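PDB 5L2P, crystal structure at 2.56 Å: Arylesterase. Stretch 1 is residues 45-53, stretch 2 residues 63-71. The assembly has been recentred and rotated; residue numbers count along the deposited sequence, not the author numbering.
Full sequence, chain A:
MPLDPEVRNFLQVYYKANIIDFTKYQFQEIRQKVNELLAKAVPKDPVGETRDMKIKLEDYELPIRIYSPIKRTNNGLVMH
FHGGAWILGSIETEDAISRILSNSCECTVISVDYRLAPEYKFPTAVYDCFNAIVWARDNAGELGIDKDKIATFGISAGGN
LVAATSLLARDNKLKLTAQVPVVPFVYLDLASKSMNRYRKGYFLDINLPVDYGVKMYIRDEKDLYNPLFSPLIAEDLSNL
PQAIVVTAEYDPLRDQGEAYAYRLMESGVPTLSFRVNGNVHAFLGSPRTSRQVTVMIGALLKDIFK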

ATOM      1  N   ASP A  45       6.184 -10.164 -35.122  1.00 67.41           N
ATOM      2  CA  ASP A  45       6.763 -11.470 -35.408  1.00 67.40           C
ATOM      3  C   ASP A  45       6.032 -12.113 -36.596  1.00 68.31           C
ATOM      4  O   ASP A  45       4.847 -11.887 -36.806  1.00 71.63           O
ATOM      5  CB  ASP A  45       6.678 -12.383 -34.194  1.00 67.94           C
ATOM      6  CG  ASP A  45       7.639 -11.986 -33.086  1.00 70.50           C
ATOM      7  OD1 ASP A  45       7.896 -10.781 -32.893  1.00 72.16           O
ATOM      8  OD2 ASP A  45       8.103 -12.888 -32.360  1.00 74.10           O
ATOM      9  N   PRO A  46       6.737 -12.926 -37.379  1.00 66.73           N
ATOM     10  CA  PRO A  46       6.048 -13.669 -38.412  1.00 65.26           C
ATOM     11  C   PRO A  46       5.148 -14.784 -37.845  1.00 64.42           C
ATOM     12  O   PRO A  46       5.474 -15.398 -36.845  1.00 67.09           O
ATOM     13  CB  PRO A  46       7.185 -14.236 -39.273  1.00 67.01           C
ATOM     14  CG  PRO A  46       8.389 -14.182 -38.432  1.00 68.56           C
ATOM     15  CD  PRO A  46       8.191 -13.157 -37.369  1.00 68.52           C
ATOM     16  N   VAL A  47       4.044 -15.043 -38.529  1.00 63.05           N
ATOM     17  CA  VAL A  47       3.142 -16.147 -38.235  1.00 60.97           C
ATOM     18  C   VAL A  47       2.946 -17.040 -39.463  1.00 62.49           C
ATOM     19  O   VAL A  47       3.533 -16.809 -40.507  1.00 62.16           O
ATOM     20  CB  VAL A  47       1.775 -15.617 -37.738  1.00 58.73           C
ATOM     21  CG1 VAL A  47       1.940 -14.993 -36.367  1.00 59.54           C
ATOM     22  CG2 VAL A  47       1.172 -14.586 -38.698  1.00 57.31           C
ATOM     23  N   GLY A  48       2.130 -18.078 -39.317  1.00 63.41           N
ATOM     24  CA  GLY A  48       1.891 -19.042 -40.375  1.00 63.76           C
ATOM     25  C   GLY A  48       1.076 -18.397 -41.491  1.00 64.25           C
ATOM     26  O   GLY A  48       1.412 -18.492 -42.640  1.00 68.67           O
ATOM     27  N   GLU A  49      -0.015 -17.738 -41.139  1.00 66.21           N
ATOM     28  CA  GLU A  49      -0.906 -17.141 -42.104  1.00 64.44           C
ATOM     29  C   GLU A  49      -1.784 -16.060 -41.453  1.00 63.69           C
ATOM     30  O   GLU A  49      -1.998 -16.038 -40.262  1.00 59.68           O
ATOM     31  CB  GLU A  49      -1.808 -18.227 -42.675  1.00 68.82           C
ATOM     32  CG  GLU A  49      -2.502 -17.842 -43.979  1.00 70.93           C
ATOM     33  CD  GLU A  49      -3.597 -18.820 -44.373  1.00 74.14           C
ATOM     34  OE1 GLU A  49      -3.662 -19.935 -43.809  1.00 78.25           O
ATOM     35  OE2 GLU A  49      -4.394 -18.481 -45.261  1.00 82.64           O
ATOM     36  N   THR A  50      -2.303 -15.155 -42.277  1.00 66.40           N
ATOM     37  CA  THR A  50      -3.171 -14.060 -41.864  1.00 64.47           C
ATOM     38  C   THR A  50      -4.273 -13.932 -42.890  1.00 65.28           C
ATOM     39  O   THR A  50      -4.004 -13.895 -44.086  1.00 72.49           O
ATOM     40  CB  THR A  50      -2.358 -12.754 -41.798  1.00 64.66           C
ATOM     41  OG1 THR A  50      -1.582 -12.775 -40.589  1.00 66.39           O
ATOM     42  CG2 THR A  50      -3.217 -11.531 -41.791  1.00 65.17           C
ATOM     43  N   ARG A  51      -5.512 -13.843 -42.434  1.00 63.87           N
ATOM     44  CA  ARG A  51      -6.656 -13.778 -43.329  1.00 64.96           C
ATOM     45  C   ARG A  51      -7.653 -12.771 -42.775  1.00 64.34           C
ATOM     46  O   ARG A  51      -8.103 -12.905 -41.640  1.00 60.67           O
ATOM     47  CB  ARG A  51      -7.290 -15.160 -43.481  1.00 70.76           C
ATOM     48  CG  ARG A  51      -8.481 -15.272 -44.418  1.00 75.88           C
ATOM     49  CD  ARG A  51      -8.814 -16.729 -44.773  1.00 81.40           C
ATOM     50  NE  ARG A  51      -9.352 -17.525 -43.639  1.00 82.72           N
ATOM     51  CZ  ARG A  51      -8.635 -18.316 -42.823  1.00 85.45           C
ATOM     52  NH1 ARG A  51      -7.314 -18.478 -42.960  1.00 86.06           N
ATOM     53  NH2 ARG A  51      -9.245 -18.986 -41.836  1.00 88.56           N
ATOM     54  N   ASP A  52      -7.953 -11.739 -43.569  1.00 66.58           N
ATOM     55  CA  ASP A  52      -8.960 -10.745 -43.204  1.00 64.44           C
ATOM     56  C   ASP A  52     -10.284 -11.156 -43.779  1.00 62.60           C
ATOM     57  O   ASP A  52     -10.321 -11.704 -44.861  1.00 60.29           O
ATOM     58  CB  ASP A  52      -8.600  -9.382 -43.751  1.00 67.65           C
ATOM     59  CG  ASP A  52      -7.490  -8.706 -42.980  1.00 70.71           C
ATOM     60  OD1 ASP A  52      -7.171  -9.129 -41.869  1.00 65.84           O
ATOM     61  OD2 ASP A  52      -6.957  -7.701 -43.502  1.00 81.82           O
ATOM     62  N   MET A  53     -11.359 -10.911 -43.042  1.00 61.68           N
ATOM     63  CA  MET A  53     -12.720 -11.193 -43.519  1.00 63.91           C
ATOM     64  C   MET A  53     -13.753 -10.430 -42.701  1.00 60.82           C
ATOM     65  O   MET A  53     -13.381  -9.709 -41.793  1.00 62.42           O
ATOM     66  CB  MET A  53     -13.024 -12.696 -43.507  1.00 68.09           C
ATOM     67  CG  MET A  53     -13.153 -13.372 -42.148  1.00 68.36           C
ATOM     68  SD  MET A  53     -13.940 -15.012 -42.368  1.00 76.24           S
ATOM     69  CE  MET A  53     -12.750 -15.870 -43.425  1.00 76.00           C
ATOM     70  N   PRO A  63     -15.507  -6.613 -39.154  1.00 50.60           N
ATOM     71  CA  PRO A  63     -14.234  -7.122 -39.678  1.00 50.08           C
ATOM     72  C   PRO A  63     -13.465  -7.939 -38.620  1.00 48.99           C
ATOM     73  O   PRO A  63     -13.444  -7.573 -37.461  1.00 47.06           O
ATOM     74  CB  PRO A  63     -13.447  -5.849 -40.062  1.00 48.89           C
ATOM     75  CG  PRO A  63     -14.417  -4.739 -39.965  1.00 49.91           C
ATOM     76  CD  PRO A  63     -15.498  -5.152 -39.000  1.00 49.61           C
ATOM     77  N   ILE A  64     -12.844  -9.028 -39.050  1.00 49.63           N
ATOM     78  CA  ILE A  64     -11.961  -9.801 -38.218  1.00 50.14           C
ATOM     79  C   ILE A  64     -10.686 -10.164 -38.959  1.00 50.24           C
ATOM     80  O   ILE A  64     -10.634 -10.095 -40.172  1.00 48.45           O
ATOM     81  CB  ILE A  64     -12.643 -11.099 -37.709  1.00 50.73           C
ATOM     82  CG1 ILE A  64     -13.107 -11.954 -38.867  1.00 51.91           C
ATOM     83  CG2 ILE A  64     -13.835 -10.753 -36.835  1.00 51.28           C
ATOM     84  CD1 ILE A  64     -13.542 -13.349 -38.415  1.00 52.29           C
ATOM     85  N   ARG A  65      -9.650 -10.531 -38.198  1.00 50.66           N
ATOM     86  CA  ARG A  65      -8.433 -11.073 -38.775  1.00 49.40           C
ATOM     87  C   ARG A  65      -8.143 -12.403 -38.067  1.00 49.98           C
ATOM     88  O   ARG A  65      -8.099 -12.473 -36.851  1.00 48.03           O
ATOM     89  CB  ARG A  65      -7.274 -10.110 -38.594  1.00 50.87           C
ATOM     90  CG  ARG A  65      -6.027 -10.513 -39.408  1.00 52.94           C
ATOM     91  CD  ARG A  65      -4.814  -9.580 -39.215  1.00 53.95           C
ATOM     92  NE  ARG A  65      -5.051  -8.179 -39.517  1.00 55.97           N
ATOM     93  CZ  ARG A  65      -4.938  -7.640 -40.709  1.00 59.94           C
ATOM     94  NH1 ARG A  65      -4.581  -8.385 -41.739  1.00 64.85           N
ATOM     95  NH2 ARG A  65      -5.184  -6.352 -40.861  1.00 60.33           N
ATOM     96  N   ILE A  66      -7.951 -13.457 -38.850  1.00 50.66           N
ATOM     97  CA  ILE A  66      -7.605 -14.770 -38.340  1.00 50.34           C
ATOM     98  C   ILE A  66      -6.099 -14.991 -38.465  1.00 50.43           C
ATOM     99  O   ILE A  66      -5.553 -14.907 -39.589  1.00 47.17           O
ATOM    100  CB  ILE A  66      -8.241 -15.919 -39.147  1.00 52.48           C
ATOM    101  CG1 ILE A  66      -9.701 -15.635 -39.554  1.00 54.85           C
ATOM    102  CG2 ILE A  66      -8.128 -17.223 -38.362  1.00 51.48           C
ATOM    103  CD1 ILE A  66     -10.577 -15.094 -38.422  1.00 57.02           C
ATOM    104  N   TYR A  67      -5.449 -15.293 -37.319  1.00 51.00           N
ATOM    105  CA  TYR A  67      -4.013 -15.584 -37.300  1.00 51.78           C
ATOM    106  C   TYR A  67      -3.774 -17.062 -37.150  1.00 51.90           C
ATOM    107  O   TYR A  67      -4.301 -17.662 -36.246  1.00 53.51           O
ATOM    108  CB  TYR A  67      -3.329 -14.864 -36.162  1.00 51.05           C
ATOM    109  CG  TYR A  67      -3.447 -13.367 -36.179  1.00 51.55           C
ATOM    110  CD1 TYR A  67      -4.605 -12.721 -35.761  1.00 53.61           C
ATOM    111  CD2 TYR A  67      -2.404 -12.588 -36.575  1.00 51.17           C
ATOM    112  CE1 TYR A  67      -4.693 -11.328 -35.774  1.00 52.46           C
ATOM    113  CE2 TYR A  67      -2.497 -11.212 -36.618  1.00 51.59           C
ATOM    114  CZ  TYR A  67      -3.640 -10.594 -36.201  1.00 51.35           C
ATOM    115  OH  TYR A  67      -3.737  -9.234 -36.159  1.00 52.35           O
ATOM    116  N   SER A  68      -2.962 -17.640 -38.031  1.00 52.67           N
ATOM    117  CA  SER A  68      -2.522 -19.009 -37.880  1.00 53.55           C
ATOM    118  C   SER A  68      -1.077 -19.006 -37.446  1.00 54.04           C
ATOM    119  O   SER A  68      -0.289 -18.294 -38.036  1.00 52.59           O
ATOM    120  CB  SER A  68      -2.614 -19.751 -39.192  1.00 56.46           C
ATOM    121  OG  SER A  68      -3.908 -19.688 -39.709  1.00 59.89           O
ATOM    122  N   PRO A  69      -0.728 -19.801 -36.408  1.00 54.06           N
ATOM    123  CA  PRO A  69       0.625 -19.756 -35.862  1.00 54.98           C
ATOM    124  C   PRO A  69       1.662 -20.373 -36.787  1.00 58.09           C
ATOM    125  O   PRO A  69       1.316 -21.082 -37.708  1.00 60.88           O
ATOM    126  CB  PRO A  69       0.501 -20.572 -34.566  1.00 54.02           C
ATOM    127  CG  PRO A  69      -0.569 -21.541 -34.848  1.00 53.45           C
ATOM    128  CD  PRO A  69      -1.556 -20.792 -35.704  1.00 52.76           C
ATOM    129  N   ILE A  70       2.929 -20.080 -36.536  1.00 60.48           N
ATOM    130  CA  ILE A  70       4.042 -20.699 -37.244  1.00 63.04           C
ATOM    131  C   ILE A  70       3.976 -22.206 -37.091  1.00 64.29           C
ATOM    132  O   ILE A  70       4.158 -22.935 -38.051  1.00 62.99           O
ATOM    133  CB  ILE A  70       5.416 -20.213 -36.689  1.00 64.78           C
ATOM    134  CG1 ILE A  70       5.656 -18.743 -37.020  1.00 66.07           C
ATOM    135  CG2 ILE A  70       6.566 -21.015 -37.266  1.00 66.75           C
ATOM    136  CD1 ILE A  70       5.884 -18.445 -38.500  1.00 68.47           C
ATOM    137  N   LYS A  71       3.742 -22.660 -35.861  1.00 68.35           N
ATOM    138  CA  LYS A  71       3.582 -24.085 -35.551  1.00 71.14           C
ATOM    139  C   LYS A  71       2.279 -24.242 -34.778  1.00 71.93           C
ATOM    140  O   LYS A  71       2.134 -23.692 -33.675  1.00 76.47           O
ATOM    141  CB  LYS A  71       4.758 -24.627 -34.701  1.00 74.06           C
ATOM    142  CG  LYS A  71       6.118 -24.001 -35.014  1.00 78.08           C
ATOM    143  CD  LYS A  71       7.324 -24.929 -34.745  1.00 83.31           C
ATOM    144  CE  LYS A  71       8.604 -24.531 -35.512  1.00 85.04           C
ATOM    145  NZ  LYS A  71       9.361 -23.379 -34.909  1.00 85.92           N
TER

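Two neighbouring antiparallel strands, residues 49-53 and 63-68, are joined by a regular backbone hydrogen-bond ladder, with one salt bridge added on one face of the sheet, apolar packing of Met53 on Ile64 at one end, and backbone contacts around Gly48, with Ile70 against them, at the other. The strand axes approach to 4.6 Å and run at 164° to each other, and the contact buries 761 Å² counted over both sides. Three hydrogen-bonded pairs carry the ladder. Glu49 and Ser68 exchange Ser68 N to Glu49 O (2.9 Å) and Glu49 N to Ser68 O (3.2 Å); Arg51 and Ile66 exchange Ile66 N to Arg51 O (2.8 Å) and Arg51 N to Ile66 O (3.0 Å); Met53 and Ile64 exchange Ile64 N to Met53 O (2.9 Å) and Met53 N to Ile64 O (3.1 Å). In each pair the bond donated by the second strand is the shorter and the straighter: the angle at the hydrogen is 177° for Ser68 N to Glu49 O, 172° for Ile66 N to Arg51 O and 174° for Ile64 N to Met53 O.

The intervening pairs, Thr50 with Tyr67 and Asp52 with Arg65, have no such bonds, but CA-H...O contacts fill the spaces: Thr50 CA lies 3.4 Å from Ile66 O, and Arg65 CA lies 3.4 Å from Arg51 O. Side chains alternate accordingly. Thr50, Asp52, Arg65 and Tyr67 share one face, where Asp52 OD1 comes to 2.7 Å from Arg65 NH1. This salt bridge is purely a matter of charge: the oxygen sits over the face of the guanidinium, well out of its plane, and no N-H points at it. Thr50 CG2 lies at the edge of the same group, 3.4 Å from Arg65 NH1.

On the other face, Glu49, Arg51 and Met53 meet Ser68, Ile66 and Ile64. Met53 CG packs 3.6 Å from Ile64 CG1, the tightest apolar side-chain contact between the stretches. The Arg51 guanidinium presents one face to Ile66 CG1, while Arg51 NH1 makes a long salt bridge to Glu49 OE2 (3.7 Å) within its own strand.

Beyond the strand start, Gly48 N adds a weak hydrogen bond to Ser68 O (2.7 Å, 130°), so this carbonyl accepts from two successive amides, those of Gly48 and Glu49. The absence of a side chain matters here: a CB on Gly48 would point toward the second stretch and lie 2.3 Å from Pro69 O, a clash. Instead Gly48 CA approaches Pro69 O at 3.4 Å. Ile70 then reaches back over the loop, its CD1 3.4 Å from Val47 C and its CG1 3.4 Å from Pro46 O.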